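Local structure of glycosyl hydrolase family 88 (Pedobacter heparinus, 3WIW) at residues A[137-140]-A[141-145]; A[119-122]-A[123-127]; A[203-206]-A[207-211]. The protein is an unsaturated glucuronyl hydrolase specific for heparin, probably removing the unsaturated uronic acid from the ends of its fragments. All coordinates share one frame; numbering follows the deposited sequence. Where two conformers were deposited one is given.

Interaction 1. Residues A[137-140]-A[141-145]; sequences YLKP and LENGA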
loop_
_atom_site.group_PDB
_atom_site.type_symbol
_atom_site.label_atom_id
_atom_site.label_comp_id
_atom_site.label_asym_id
_atom_site.label_seq_id
_atom_site.Cartn_x
_atom_site.Cartn_y
_atom_site.Cartn_z
ATOM N N TYR A 137 -4.262 20.328 -8.095
ATOM C CA TYR A 137 -4.459 18.911 -7.803
ATOM C C TYR A 137 -5.894 18.548 -7.426
ATOM O O TYR A 137 -6.234 17.365 -7.360
ATOM C CB TYR A 137 -3.511 18.474 -6.687
ATOM C CG TYR A 137 -2.042 18.681 -7.032
ATOM C CD1 TYR A 137 -1.440 17.961 -8.077
ATOM C CD2 TYR A 137 -1.245 19.593 -6.313
ATOM C CE1 TYR A 137 -0.095 18.170 -8.418
ATOM C CE2 TYR A 137 0.103 19.800 -6.643
ATOM C CZ TYR A 137 0.673 19.074 -7.688
ATOM O OH TYR A 137 1.995 19.238 -8.020
ATOM N N LEU A 138 -6.749 19.538 -7.190
ATOM C CA LEU A 138 -8.001 19.274 -6.505
ATOM C C LEU A 138 -9.108 18.701 -7.398
ATOM O O LEU A 138 -9.764 17.723 -7.017
ATOM C CB LEU A 138 -8.473 20.525 -5.767
ATOM C CG LEU A 138 -9.606 20.277 -4.769
ATOM C CD1 LEU A 138 -9.169 19.302 -3.687
ATOM C CD2 LEU A 138 -10.052 21.585 -4.158
ATOM N N LYS A 139 -9.345 19.292 -8.566
ATOM C CA LYS A 139 -10.420 18.779 -9.406
ATOM C C LYS A 139 -10.216 17.306 -9.842
ATOM O O LYS A 139 -11.170 16.530 -9.817
ATOM C CB LYS A 139 -10.714 19.696 -10.606
ATOM C CG LYS A 139 -12.012 19.346 -11.344
ATOM C CD LYS A 139 -13.222 19.486 -10.417
ATOM C CE LYS A 139 -14.545 19.259 -11.129
ATOM N NZ LYS A 139 -15.687 19.618 -10.242
ATOM N N PRO A 140 -8.990 16.917 -10.239
ATOM C CA PRO A 140 -8.807 15.503 -10.566
ATOM C C PRO A 140 -9.123 14.600 -9.366
ATOM O O PRO A 140 -9.704 13.525 -9.535
ATOM C CB PRO A 140 -7.325 15.451 -10.969
ATOM C CG PRO A 140 -7.070 16.813 -11.564
ATOM C CD PRO A 140 -7.803 17.714 -10.621
ATOM N N LEU A 141 -8.769 15.033 -8.164
ATOM C CA LEU A 141 -9.136 14.274 -6.970
ATOM C C LEU A 141 -10.645 14.164 -6.789
ATOM O O LEU A 141 -11.152 13.095 -6.432
ATOM C CB LEU A 141 -8.494 14.855 -5.722
ATOM C CG LEU A 141 -7.005 14.575 -5.578
ATOM C CD1 LEU A 141 -6.410 15.480 -4.497
ATOM C CD2 LEU A 141 -6.744 13.095 -5.227
ATOM N N GLU A 142 -11.364 15.257 -7.010
ATOM C CA GLU A 142 -12.805 15.224 -6.859
ATOM C C GLU A 142 -13.442 14.308 -7.893
ATOM O O GLU A 142 -14.303 13.497 -7.558
ATOM C CB GLU A 142 -13.361 16.630 -6.964
ATOM C CG GLU A 142 -14.835 16.723 -6.610
ATOM C CD GLU A 142 -15.396 18.124 -6.752
ATOM O OE1 GLU A 142 -14.714 18.988 -7.341
ATOM O OE2 GLU A 142 -16.525 18.358 -6.273
ATOM N N ASN A 143 -13.006 14.412 -9.148
ATOM C CA ASN A 143 -13.559 13.554 -10.195
ATOM C C ASN A 143 -13.267 12.078 -9.913
ATOM O O ASN A 143 -14.142 11.231 -10.073
ATOM C CB ASN A 143 -13.028 13.943 -11.574
ATOM C CG ASN A 143 -13.649 15.212 -12.097
ATOM O OD1 ASN A 143 -14.754 15.590 -11.699
ATOM N ND2 ASN A 143 -12.935 15.891 -12.978
ATOM N N GLY A 144 -12.039 11.763 -9.491
ATOM C CA GLY A 144 -11.664 10.390 -9.178
ATOM C C GLY A 144 -12.510 9.833 -8.053
ATOM O O GLY A 144 -12.911 8.667 -8.083
ATOM N N ALA A 145 -12.754 10.641 -7.030
ATOM C CA ALA A 145 -13.513 10.143 -5.900
ATOM C C ALA A 145 -14.946 9.787 -6.281
ATOM O O ALA A 145 -15.485 8.791 -5.802
ATOM C CB ALA A 145 -13.484 11.128 -4.744
HETATM O O HOH W 1 -15.916 16.693 -9.770
#
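Lys139 reaches along the helix surface to Glu142 and Asn143, three and four residues on, and makes the charged part of this contact. Its NZ forms a salt bridge with Glu142 OE1 at 3.1 Å, meeting the oxygen from above the carboxylate plane, 62° out of it, not from its edge. The lysine chain bends at chi2 (61°), which turns it along the helix and brings CD within 3.5 Å of Glu142 OE1; the glutamate runs extended to meet it. The two chains cross at a slant, methylenes of the one against the carboxylate of the other.

A water-mediated link joins the same lysine to Asn143. Water 1 accepts from Lys139 NZ at 3.0 Å, so the ammonium group meets both the carboxylate and the water. The leg from the water to Asn143 OD1 is unusually short at 2.5 Å, and its strength is doubtful. The other end of the amide is fixed elsewhere: Asn143 ND2 bonds to Gln109 OE1, which should limit its freedom to flip.

Backbone bonds hold the turn beneath. Glu142 N donates to Leu138 O, Asn143 N to Lys139 O and Gly144 N to Pro140 O, each at 2.9 Å, the second nearly straight (171°).

Leu141 packs against the backbone of the preceding turn: its CG, beside its own backbone N, lies 3.4 Å from Tyr137 O, and the side chain also touches Trp184 of helix 175-188. The Tyr137 ring turns away to Ala128 and Thr132 of helix 117-132.

Successive i to i+4 backbone bonds with an i, i+3 lysine-glutamate pair outside are those of an alpha-helix. Here they mark the beginning of helix 138-150, with a proline, which has no N-H to offer, near its start.

Interaction 2. Residues A[119-122]-A[123-127]; sequences FMLY and CSYGN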
loop_
_atom_site.group_PDB
_atom_site.type_symbol
_atom_site.label_atom_id
_atom_site.label_comp_id
_atom_site.label_asym_id
_atom_site.label_seq_id
_atom_site.Cartn_x
_atom_site.Cartn_y
_atom_site.Cartn_z
ATOM N N PHE A 119 -4.898 3.874 -4.953
ATOM C CA PHE A 119 -3.479 3.702 -5.225
ATOM C C PHE A 119 -3.004 4.649 -6.338
ATOM O O PHE A 119 -1.889 5.166 -6.282
ATOM C CB PHE A 119 -3.214 2.269 -5.675
ATOM C CG PHE A 119 -3.366 1.218 -4.603
ATOM C CD1 PHE A 119 -2.688 1.301 -3.388
ATOM C CD2 PHE A 119 -4.139 0.087 -4.856
ATOM C CE1 PHE A 119 -2.772 0.233 -2.445
ATOM C CE2 PHE A 119 -4.244 -0.954 -3.931
ATOM C CZ PHE A 119 -3.552 -0.875 -2.736
ATOM N N MET A 120 -3.831 4.833 -7.367
ATOM C CA MET A 120 -3.397 5.558 -8.563
ATOM C C MET A 120 -3.431 7.074 -8.409
ATOM O O MET A 120 -2.444 7.735 -8.717
ATOM C CB MET A 120 -4.261 5.144 -9.756
ATOM C CG MET A 120 -4.101 3.648 -10.084
ATOM S SD MET A 120 -5.415 2.981 -11.130
ATOM C CE MET A 120 -4.869 3.575 -12.690
ATOM N N LEU A 121 -4.571 7.612 -7.964
ATOM C CA LEU A 121 -4.732 9.061 -7.770
ATOM C C LEU A 121 -4.442 9.514 -6.354
ATOM O O LEU A 121 -3.843 10.559 -6.155
ATOM C CB LEU A 121 -6.149 9.501 -8.116
ATOM C CG LEU A 121 -6.466 9.574 -9.598
ATOM C CD1 LEU A 121 -7.967 9.758 -9.807
ATOM C CD2 LEU A 121 -5.743 10.756 -10.218
ATOM N N TYR A 122 -4.902 8.779 -5.348
ATOM C CA TYR A 122 -4.688 9.294 -4.002
ATOM C C TYR A 122 -3.202 9.239 -3.582
ATOM O O TYR A 122 -2.714 10.149 -2.901
ATOM C CB TYR A 122 -5.617 8.629 -2.984
ATOM C CG TYR A 122 -5.693 9.398 -1.682
ATOM C CD1 TYR A 122 -6.260 10.673 -1.641
ATOM C CD2 TYR A 122 -5.193 8.852 -0.497
ATOM C CE1 TYR A 122 -6.322 11.383 -0.441
ATOM C CE2 TYR A 122 -5.228 9.549 0.706
ATOM C CZ TYR A 122 -5.825 10.819 0.725
ATOM O OH TYR A 122 -5.897 11.547 1.905
ATOM N N CYS A 123 -2.447 8.211 -3.992
ATOM C CA CYS A 123 -1.009 8.210 -3.728
ATOM C C CYS A 123 -0.243 9.298 -4.460
ATOM O O CYS A 123 0.824 9.693 -4.012
ATOM C CB CYS A 123 -0.377 6.850 -4.057
ATOM S SG CYS A 123 -1.012 5.468 -3.081
ATOM N N SER A 124 -0.781 9.775 -5.579
ATOM C CA SER A 124 -0.063 10.753 -6.386
ATOM C C SER A 124 -0.615 12.149 -6.120
ATOM O O SER A 124 -0.039 12.913 -5.332
ATOM C CB SER A 124 -0.121 10.351 -7.872
ATOM O OG SER A 124 -1.458 10.208 -8.308
ATOM N N TYR A 125 -1.761 12.451 -6.731
ATOM C CA TYR A 125 -2.467 13.712 -6.508
ATOM C C TYR A 125 -2.819 13.932 -5.039
ATOM O O TYR A 125 -2.772 15.068 -4.566
ATOM C CB TYR A 125 -3.765 13.780 -7.324
ATOM C CG TYR A 125 -3.567 14.163 -8.767
ATOM C CD1 TYR A 125 -3.101 13.237 -9.698
ATOM C CD2 TYR A 125 -3.824 15.462 -9.207
ATOM C CE1 TYR A 125 -2.905 13.593 -11.015
ATOM C CE2 TYR A 125 -3.634 15.816 -10.525
ATOM C CZ TYR A 125 -3.188 14.881 -11.430
ATOM O OH TYR A 125 -3.000 15.248 -12.750
ATOM N N GLY A 126 -3.192 12.874 -4.313
ATOM C CA GLY A 126 -3.587 13.054 -2.919
ATOM C C GLY A 126 -2.439 13.583 -2.073
ATOM O O GLY A 126 -2.586 14.564 -1.319
ATOM N N ASN A 127 -1.284 12.930 -2.198
ATOM C CA ASN A 127 -0.091 13.413 -1.527
ATOM C C ASN A 127 0.305 14.810 -1.995
ATOM O O ASN A 127 0.685 15.654 -1.181
ATOM C CB ASN A 127 1.063 12.421 -1.705
ATOM C CG ASN A 127 1.002 11.297 -0.706
ATOM O OD1 ASN A 127 0.814 11.536 0.494
ATOM N ND2 ASN A 127 1.100 10.067 -1.183
#
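A pi-type turn widens helix 117-132 where Leu121 and Tyr122 meet Gly126 and Asn127. Gly126 N bonds to Leu121 O, five residues back, at 3.0 Å, with the donor in the carbonyl plane. Asn127 N repeats the step to Tyr122 O only weakly, at 3.2 Å. Gly126 has no side chain, and its CA comes to 3.0 Å from Tyr122 O and 3.8 Å from Tyr122 CD1.

Ser124 OG, set between its own backbone N and carbonyl carbon (chi1 56°), turns back to donate to Met120 O at 2.7 Å, on a lone pair in the carbonyl plane. Leu121 CD2 touches Tyr125 CD1 at 3.7 Å, the two side chains running aslant. Asn127 ND2 donates to Cys123 O at 2.9 Å, with the oxygen close to the amide plane; Tyr379 OH is its second partner, and Arg130 takes OD1.

Phe119 lies against Trp250, predicted to bind substrate, and next to Asp116, the predicted nucleophile, and a bound buffer molecule sits beside it. The arrangement is that of a pi-bulge in a helix of an alpha6/alpha6-barrel, just after the predicted nucleophile in the chain and beside the probable active site.

Interaction 3. Residues A[203-206]-A[207-211]; sequences VTTM and KNHFR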
loop_
_atom_site.group_PDB
_atom_site.type_symbol
_atom_site.label_atom_id
_atom_site.label_comp_id
_atom_site.label_asym_id
_atom_site.label_seq_id
_atom_site.Cartn_x
_atom_site.Cartn_y
_atom_site.Cartn_z
ATOM N N VAL A 203 -16.574 -2.391 7.161
ATOM C CA VAL A 203 -17.374 -3.256 8.032
ATOM C C VAL A 203 -17.733 -4.579 7.343
ATOM O O VAL A 203 -17.541 -5.664 7.913
ATOM C CB VAL A 203 -18.638 -2.521 8.546
ATOM C CG1 VAL A 203 -19.528 -3.481 9.315
ATOM C CG2 VAL A 203 -18.233 -1.344 9.441
ATOM N N THR A 204 -18.208 -4.505 6.099
ATOM C CA THR A 204 -18.555 -5.704 5.343
ATOM C C THR A 204 -17.319 -6.627 5.202
ATOM O O THR A 204 -17.400 -7.842 5.390
ATOM C CB THR A 204 -19.045 -5.280 3.957
ATOM O OG1 THR A 204 -20.176 -4.407 4.112
ATOM C CG2 THR A 204 -19.422 -6.485 3.091
ATOM N N THR A 205 -16.169 -6.046 4.886
ATOM C CA THR A 205 -14.941 -6.789 4.689
ATOM C C THR A 205 -14.481 -7.399 6.000
ATOM O O THR A 205 -13.925 -8.507 6.022
ATOM C CB THR A 205 -13.889 -5.854 4.077
ATOM O OG1 THR A 205 -14.347 -5.463 2.769
ATOM C CG2 THR A 205 -12.541 -6.557 3.957
ATOM N N MET A 206 -14.736 -6.697 7.095
ATOM C CA MET A 206 -14.303 -7.164 8.395
ATOM C C MET A 206 -15.003 -8.477 8.742
ATOM O O MET A 206 -14.398 -9.391 9.326
ATOM C CB MET A 206 -14.567 -6.067 9.428
ATOM C CG MET A 206 -13.910 -6.279 10.757
ATOM S SD MET A 206 -13.924 -4.855 11.854
ATOM C CE MET A 206 -14.258 -5.732 13.346
ATOM N N LYS A 207 -16.277 -8.570 8.368
ATOM C CA LYS A 207 -17.040 -9.794 8.535
ATOM C C LYS A 207 -16.586 -10.903 7.556
ATOM O O LYS A 207 -16.223 -12.006 7.965
ATOM C CB LYS A 207 -18.523 -9.509 8.347
ATOM C CG LYS A 207 -19.382 -10.735 8.484
ATOM C CD LYS A 207 -20.846 -10.411 8.250
ATOM C CE LYS A 207 -21.697 -11.663 8.396
ATOM N NZ LYS A 207 -23.114 -11.416 8.026
ATOM N N ASN A 208 -16.562 -10.602 6.265
ATOM C CA ASN A 208 -16.510 -11.661 5.266
ATOM C C ASN A 208 -15.119 -12.070 4.802
ATOM O O ASN A 208 -14.922 -13.208 4.379
ATOM C CB ASN A 208 -17.383 -11.285 4.065
ATOM C CG ASN A 208 -18.822 -11.088 4.454
ATOM O OD1 ASN A 208 -19.397 -11.928 5.163
ATOM N ND2 ASN A 208 -19.413 -9.985 4.011
ATOM N N HIS A 209 -14.154 -11.157 4.855
ATOM C CA HIS A 209 -12.821 -11.485 4.353
ATOM C C HIS A 209 -11.932 -12.218 5.365
ATOM O O HIS A 209 -10.836 -12.625 5.018
ATOM C CB HIS A 209 -12.077 -10.228 3.878
ATOM C CG HIS A 209 -12.077 -10.047 2.394
ATOM N ND1 HIS A 209 -13.053 -9.331 1.731
ATOM C CD2 HIS A 209 -11.182 -10.441 1.456
ATOM C CE1 HIS A 209 -12.772 -9.329 0.439
ATOM N NE2 HIS A 209 -11.646 -9.991 0.245
ATOM N N PHE A 210 -12.387 -12.375 6.602
ATOM C CA PHE A 210 -11.539 -12.908 7.672
ATOM C C PHE A 210 -11.980 -14.246 8.181
ATOM O O PHE A 210 -13.167 -14.471 8.402
ATOM C CB PHE A 210 -11.387 -11.897 8.822
ATOM C CG PHE A 210 -10.618 -10.689 8.403
ATOM C CD1 PHE A 210 -11.250 -9.630 7.714
ATOM C CD2 PHE A 210 -9.243 -10.641 8.598
ATOM C CE1 PHE A 210 -10.515 -8.539 7.263
ATOM C CE2 PHE A 210 -8.516 -9.559 8.149
ATOM C CZ PHE A 210 -9.132 -8.514 7.482
ATOM N N ARG A 211 -11.001 -15.134 8.328
ATOM C CA ARG A 211 -11.204 -16.450 8.926
ATOM C C ARG A 211 -11.187 -16.321 10.445
ATOM O O ARG A 211 -10.855 -15.264 10.979
ATOM C CB ARG A 211 -10.099 -17.406 8.468
ATOM C CG ARG A 211 -10.003 -17.493 6.960
ATOM C CD ARG A 211 -9.065 -18.619 6.507
ATOM N NE ARG A 211 -8.815 -18.574 5.059
ATOM C CZ ARG A 211 -7.853 -17.853 4.476
ATOM N NH1 ARG A 211 -7.724 -17.870 3.166
ATOM N NH2 ARG A 211 -7.010 -17.143 5.204
HETATM O O HOH W 2 -15.475 -7.905 1.478
#
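Phe210 turns the edge of its ring to the turn before it, near the end of helix 192-208: CD1 lies 3.4 Å from Thr205 O, which sits near the ring plane, and 3.5 Å from Met206 O, approached at a slant. With phi and psi of -114° and 134° the chain has left the helical path at Phe210, yet chi1 (-67°) keeps CG beside the backbone N and the ring folded back beside these carbonyls. Thr205 O is also the acceptor of His209 N, at 2.9 Å, so a backbone bond and a ring edge meet on one oxygen. Farther out, the Phe210 ring meets His270 edge-to-face and touches Ile274. An alanine here takes away the ring, which would probably leave Thr205 O without its edge neighbour, His270 without its ring partner and a gap beside Ile274.

Thr205 and His209 cross at an angle. The methyl CG2 rests 3.6 Å from His209 ND1, while the hydroxyl faces water 2, which donates to Thr205 OG1 at 3.0 Å and lies in the plane of the imidazole, 2.8 Å from His209 ND1. Both ends of the imidazole are thus engaged, since His209 NE2 bonds to His218 O; Thr205 OG1 also bonds to His201 O.

Thr204 and Asn208 repeat the slanting approach a step earlier, CG2 of the threonine 3.6 Å from ND2 of the asparagine, which hydrogen-bonds to Tyr222 OH.

This end of helix 192-208 packs on helix 245-262 through Thr205 and Met206, on helix 265-279 through Met206 and Phe210, and on strand 219-222 through Thr204 and His209.

How the interactions relate
From the N terminus the chain meets interaction 2 first, within helix 117-132, then interaction 1 at the beginning of helix 138-150, then interaction 3 at the far end of helix 192-208. Each joins consecutive segments, with contacts three to five residues apart, so none closes a long loop, and they follow in series without nesting or crossing. Interactions 1 and 2 pack together as the two helices of a hairpin: Pro140 CG touches Tyr125 CE2 at 3.7 Å, and Leu141 lies against Gly126 of the widened turn. Helix 175-188 lines both. Interaction 3 stands apart, about 12 Å from interaction 2 and 17 Å from interaction 1 between nearest atoms, anchored to other helices and a small sheet.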